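Side-chain contacts in phosphatidylserine synthase (Haemophilus influenzae, PDB 3HSI), which belongs to the phospholipase D superfamily and carries two HKD sequence motifs in one chain: residues A200-P203 against R209-T212; T378-N381 against A386-L389. All coordinates share one frame; numbering follows the deposited sequence.

Interaction 1. Residues A200-P203 against R209-T212; sequences AVYP and RPRT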
loop_
_atom_site.group_PDB
_atom_site.type_symbol
_atom_site.label_atom_id
_atom_site.label_comp_id
_atom_site.label_asym_id
_atom_site.label_seq_id
_atom_site.Cartn_x
_atom_site.Cartn_y
_atom_site.Cartn_z
ATOM N N ALA C 200 -13.882 16.359 -0.793
ATOM C CA ALA C 200 -13.349 15.260 0.049
ATOM C C ALA C 200 -13.179 15.621 1.489
ATOM O O ALA C 200 -13.205 14.744 2.338
ATOM C CB ALA C 200 -12.029 14.742 -0.481
ATOM N N VAL C 201 -12.961 16.910 1.752
ATOM C CA VAL C 201 -12.716 17.443 3.090
ATOM C C VAL C 201 -14.044 17.895 3.723
ATOM O O VAL C 201 -14.800 18.652 3.106
ATOM C CB VAL C 201 -11.704 18.580 2.981
ATOM C CG1 VAL C 201 -11.530 19.328 4.299
ATOM C CG2 VAL C 201 -10.351 18.004 2.474
ATOM N N TYR C 202 -14.348 17.391 4.917
ATOM C CA TYR C 202 -15.599 17.691 5.608
ATOM C C TYR C 202 -15.367 18.254 6.988
ATOM O O TYR C 202 -14.392 17.867 7.645
ATOM C CB TYR C 202 -16.458 16.437 5.730
ATOM C CG TYR C 202 -16.997 16.005 4.394
ATOM C CD1 TYR C 202 -18.237 16.456 3.961
ATOM C CD2 TYR C 202 -16.242 15.187 3.538
ATOM C CE1 TYR C 202 -18.724 16.098 2.717
ATOM C CE2 TYR C 202 -16.724 14.830 2.294
ATOM C CZ TYR C 202 -17.966 15.280 1.897
ATOM O OH TYR C 202 -18.487 14.932 0.676
ATOM N N PRO C 203 -16.258 19.168 7.434
ATOM C CA PRO C 203 -16.176 19.698 8.789
ATOM C C PRO C 203 -16.403 18.565 9.782
ATOM O O PRO C 203 -17.276 17.728 9.573
ATOM C CB PRO C 203 -17.338 20.713 8.862
ATOM C CG PRO C 203 -18.251 20.345 7.754
ATOM C CD PRO C 203 -17.407 19.724 6.690
ATOM N N ARG C 209 -21.883 14.225 9.737
ATOM C CA ARG C 209 -20.670 13.970 8.952
ATOM C C ARG C 209 -20.950 12.777 8.074
ATOM O O ARG C 209 -21.524 11.799 8.546
ATOM C CB ARG C 209 -19.492 13.599 9.838
ATOM C CG ARG C 209 -19.128 14.611 10.851
ATOM C CD ARG C 209 -17.884 14.163 11.537
ATOM N NE ARG C 209 -18.128 13.224 12.629
ATOM C CZ ARG C 209 -18.591 13.591 13.824
ATOM N NH1 ARG C 209 -18.896 14.867 14.051
ATOM N NH2 ARG C 209 -18.754 12.692 14.790
ATOM N N PRO C 210 -20.515 12.826 6.811
ATOM C CA PRO C 210 -20.649 11.612 6.006
ATOM C C PRO C 210 -19.775 10.461 6.553
ATOM O O PRO C 210 -18.838 10.694 7.311
ATOM C CB PRO C 210 -20.211 12.072 4.612
ATOM C CG PRO C 210 -19.270 13.228 4.876
ATOM C CD PRO C 210 -19.819 13.915 6.095
ATOM N N ARG C 211 -20.126 9.231 6.211
ATOM C CA ARG C 211 -19.298 8.068 6.487
ATOM C C ARG C 211 -18.287 7.964 5.379
ATOM O O ARG C 211 -18.548 8.392 4.256
ATOM C CB ARG C 211 -20.125 6.782 6.507
ATOM C CG ARG C 211 -20.957 6.597 7.742
ATOM C CD ARG C 211 -22.425 6.499 7.367
ATOM N NE ARG C 211 -23.224 5.934 8.461
ATOM C CZ ARG C 211 -24.014 6.631 9.284
ATOM N NH1 ARG C 211 -24.152 7.952 9.147
ATOM N NH2 ARG C 211 -24.681 5.994 10.247
ATOM N N THR C 212 -17.131 7.401 5.715
ATOM C CA THR C 212 -16.095 7.070 4.753
ATOM C C THR C 212 -16.666 6.323 3.531
ATOM O O THR C 212 -16.583 6.828 2.401
ATOM C CB THR C 212 -14.963 6.267 5.446
ATOM O OG1 THR C 212 -14.374 7.071 6.481
ATOM C CG2 THR C 212 -13.892 5.838 4.452
#
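The CG corner of Pro210 sits over one face of the Tyr202 ring. Pro210 CG sits 3.4 Å above the Tyr202 ring plane, over the ring centre. It is 3.5 Å from the centroid and only 10° off the ring normal. This is a CH-pi contact: aliphatic C-H of the proline faces the pi cloud of the tyrosine. Pro210 CG is within 4.0 Å of all six ring carbons of Tyr202, and it is nearest to CD1, at 3.5 Å. Pro210 CD lies off centre, 3.7 Å from Tyr202 CD1. The first torsion of Tyr202 turns CG anti to the carbonyl carbon and beside the backbone N (chi1 -70°), and this puts the ring on the side of the proline.

The backbone of Tyr202 hydrogen-bonds with Gly129. Strand 202-203 thereby adds a short antiparallel partner to strand 127-130, in the mixed sheet that also holds strands 52-56 and 84-90. The chain then leaves the sheet through an irregular loop. That loop brings residues 209-212 back alongside the strand before helix 216-229 begins. Trp91 touches both segments: it packs on Tyr202, and its NE1 hydrogen-bonds to Thr212 OG1.

Pro203 takes part through its backbone. Its ring does not come within contact distance of residues 209-212, but Pro203 O faces the aliphatic part of Arg209. Arg209 CG is 3.8 Å from Pro203 O, and Arg209 CD is 4.1 Å from the same oxygen. These are van der Waals contacts. The Arg209 chain bends at the CG-CD bond (chi3 -84°), which turns NE aside. The side chain also packs on Ala108 and Cys112 of helix 107-118, and Arg209 NH2 makes a long, weak ion pair with Asp109.

Interaction 2. Residues T378-N381 against A386-L389; sequences TGNN and AWRL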
loop_
_atom_site.group_PDB
_atom_site.type_symbol
_atom_site.label_atom_id
_atom_site.label_comp_id
_atom_site.label_asym_id
_atom_site.label_seq_id
_atom_site.Cartn_x
_atom_site.Cartn_y
_atom_site.Cartn_z
ATOM N N THR C 378 10.882 19.274 9.030
ATOM C CA THR C 378 9.927 18.448 8.389
ATOM C C THR C 378 9.145 17.660 9.402
ATOM O O THR C 378 9.640 17.382 10.503
ATOM C CB THR C 378 10.608 17.543 7.343
ATOM O OG1 THR C 378 9.615 16.930 6.535
ATOM C CG2 THR C 378 11.519 16.460 7.975
ATOM N N GLY C 379 7.914 17.321 9.047
ATOM C CA GLY C 379 7.167 16.361 9.822
ATOM C C GLY C 379 7.434 14.950 9.332
ATOM O O GLY C 379 6.870 14.003 9.866
ATOM N N ASN C 380 8.321 14.805 8.352
ATOM C CA ASN C 380 8.605 13.488 7.730
ATOM C C ASN C 380 9.399 12.569 8.697
ATOM O O ASN C 380 10.481 12.911 9.157
ATOM C CB ASN C 380 9.312 13.712 6.378
ATOM C CG ASN C 380 9.475 12.438 5.564
ATOM O OD1 ASN C 380 9.868 11.387 6.071
ATOM N ND2 ASN C 380 9.192 12.539 4.284
ATOM N N ASN C 381 8.825 11.408 9.015
ATOM C CA ASN C 381 9.441 10.438 9.930
ATOM C C ASN C 381 10.570 9.667 9.269
ATOM O O ASN C 381 11.186 8.803 9.906
ATOM C CB ASN C 381 8.401 9.421 10.437
ATOM C CG ASN C 381 7.415 10.016 11.413
ATOM O OD1 ASN C 381 7.775 10.826 12.253
ATOM N ND2 ASN C 381 6.162 9.604 11.318
ATOM N N ALA C 386 6.104 7.328 5.002
ATOM C CA ALA C 386 6.366 8.682 4.501
ATOM C C ALA C 386 6.745 8.660 3.010
ATOM O O ALA C 386 6.379 9.557 2.256
ATOM C CB ALA C 386 7.443 9.348 5.329
ATOM N N TRP C 387 7.421 7.611 2.564
ATOM C CA TRP C 387 7.819 7.543 1.149
ATOM C C TRP C 387 6.727 7.117 0.170
ATOM O O TRP C 387 6.919 7.148 -1.062
ATOM C CB TRP C 387 9.048 6.636 0.974
ATOM C CG TRP C 387 10.289 7.428 0.669
ATOM C CD1 TRP C 387 11.029 7.392 -0.485
ATOM C CD2 TRP C 387 10.919 8.395 1.523
ATOM N NE1 TRP C 387 12.080 8.279 -0.398
ATOM C CE2 TRP C 387 12.030 8.908 0.825
ATOM C CE3 TRP C 387 10.630 8.898 2.803
ATOM C CZ2 TRP C 387 12.866 9.894 1.370
ATOM C CZ3 TRP C 387 11.453 9.881 3.339
ATOM C CH2 TRP C 387 12.560 10.357 2.631
ATOM N N ARG C 388 5.577 6.704 0.677
ATOM C CA ARG C 388 4.622 6.126 -0.232
ATOM C C ARG C 388 3.210 6.475 0.128
ATOM O O ARG C 388 2.391 6.716 -0.754
ATOM C CB ARG C 388 4.812 4.597 -0.241
ATOM C CG ARG C 388 4.009 3.869 -1.241
ATOM C CD ARG C 388 4.144 2.348 -1.014
ATOM N NE ARG C 388 5.387 1.758 -1.533
ATOM C CZ ARG C 388 6.530 1.629 -0.849
ATOM N NH1 ARG C 388 6.644 2.076 0.403
ATOM N NH2 ARG C 388 7.588 1.060 -1.423
ATOM N N LEU C 389 2.911 6.476 1.421
ATOM C CA LEU C 389 1.522 6.566 1.854
ATOM C C LEU C 389 1.091 7.959 2.338
ATOM O O LEU C 389 0.010 8.419 1.976
ATOM C CB LEU C 389 1.215 5.511 2.916
ATOM C CG LEU C 389 1.613 4.071 2.552
ATOM C CD1 LEU C 389 1.465 3.134 3.747
ATOM C CD2 LEU C 389 0.788 3.575 1.360
#
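Asn380 and Trp387 cross at about a right angle, with the carboxamide and indole planes 73° apart. Both lie in the loop that joins strands 374-378 and 391-398. This is the Gly-Asn-Asn end of the second HKD motif of the phospholipase D fold, whose His364 and Lys366 lie nearby. Lys366 NZ hydrogen-bonds to Gly379 O and Asn381 OD1.

The Asn380 side chain reaches across because its CG stands anti to the backbone N (chi1 -172°). Asn380 OD1 meets the indole at its edge, near the ring plane, 3.5 Å from Trp387 CZ3. The same oxygen touches the methyl group of Ala386, with Asn380 OD1 3.3 Å from Ala386 CB. Asn380 OD1 accepts a hydrogen bond from Leu382 N. Trp387 is held at its other end, where NE1 bonds to Glu264 OE2, and it also packs on Arg216 of the second subunit. The base of Asn380 is fixed by an ST turn: Asn380 N donates to Thr378 OG1 over 3.1 Å, at 155°. Asn380 ND2 meets the same corner of the indole as OD1, 3.6 Å from Trp387 CZ3, but stands well above the ring plane.

Interaction 1 comes first along the chain and closes well before interaction 2 opens. Their centres are 24 Å apart, and their nearest atoms about 14 Å, so they do not touch. The two contacts adjoin different sheets. Interaction 1 lies at the surface, about 24 Å from the chain centre, beside the sheet containing strand 127-130. Interaction 2 is buried, about 7 Å from that centre, in the loop between strands 374-378 and 391-398. Helix 216-229 connects the two regions: it follows residues 209-212, packs on Ala200 and Val201, and sends Arg223 to Leu389 O. One contact lies in a peripheral loop, the other in the interior beside the second HKD motif.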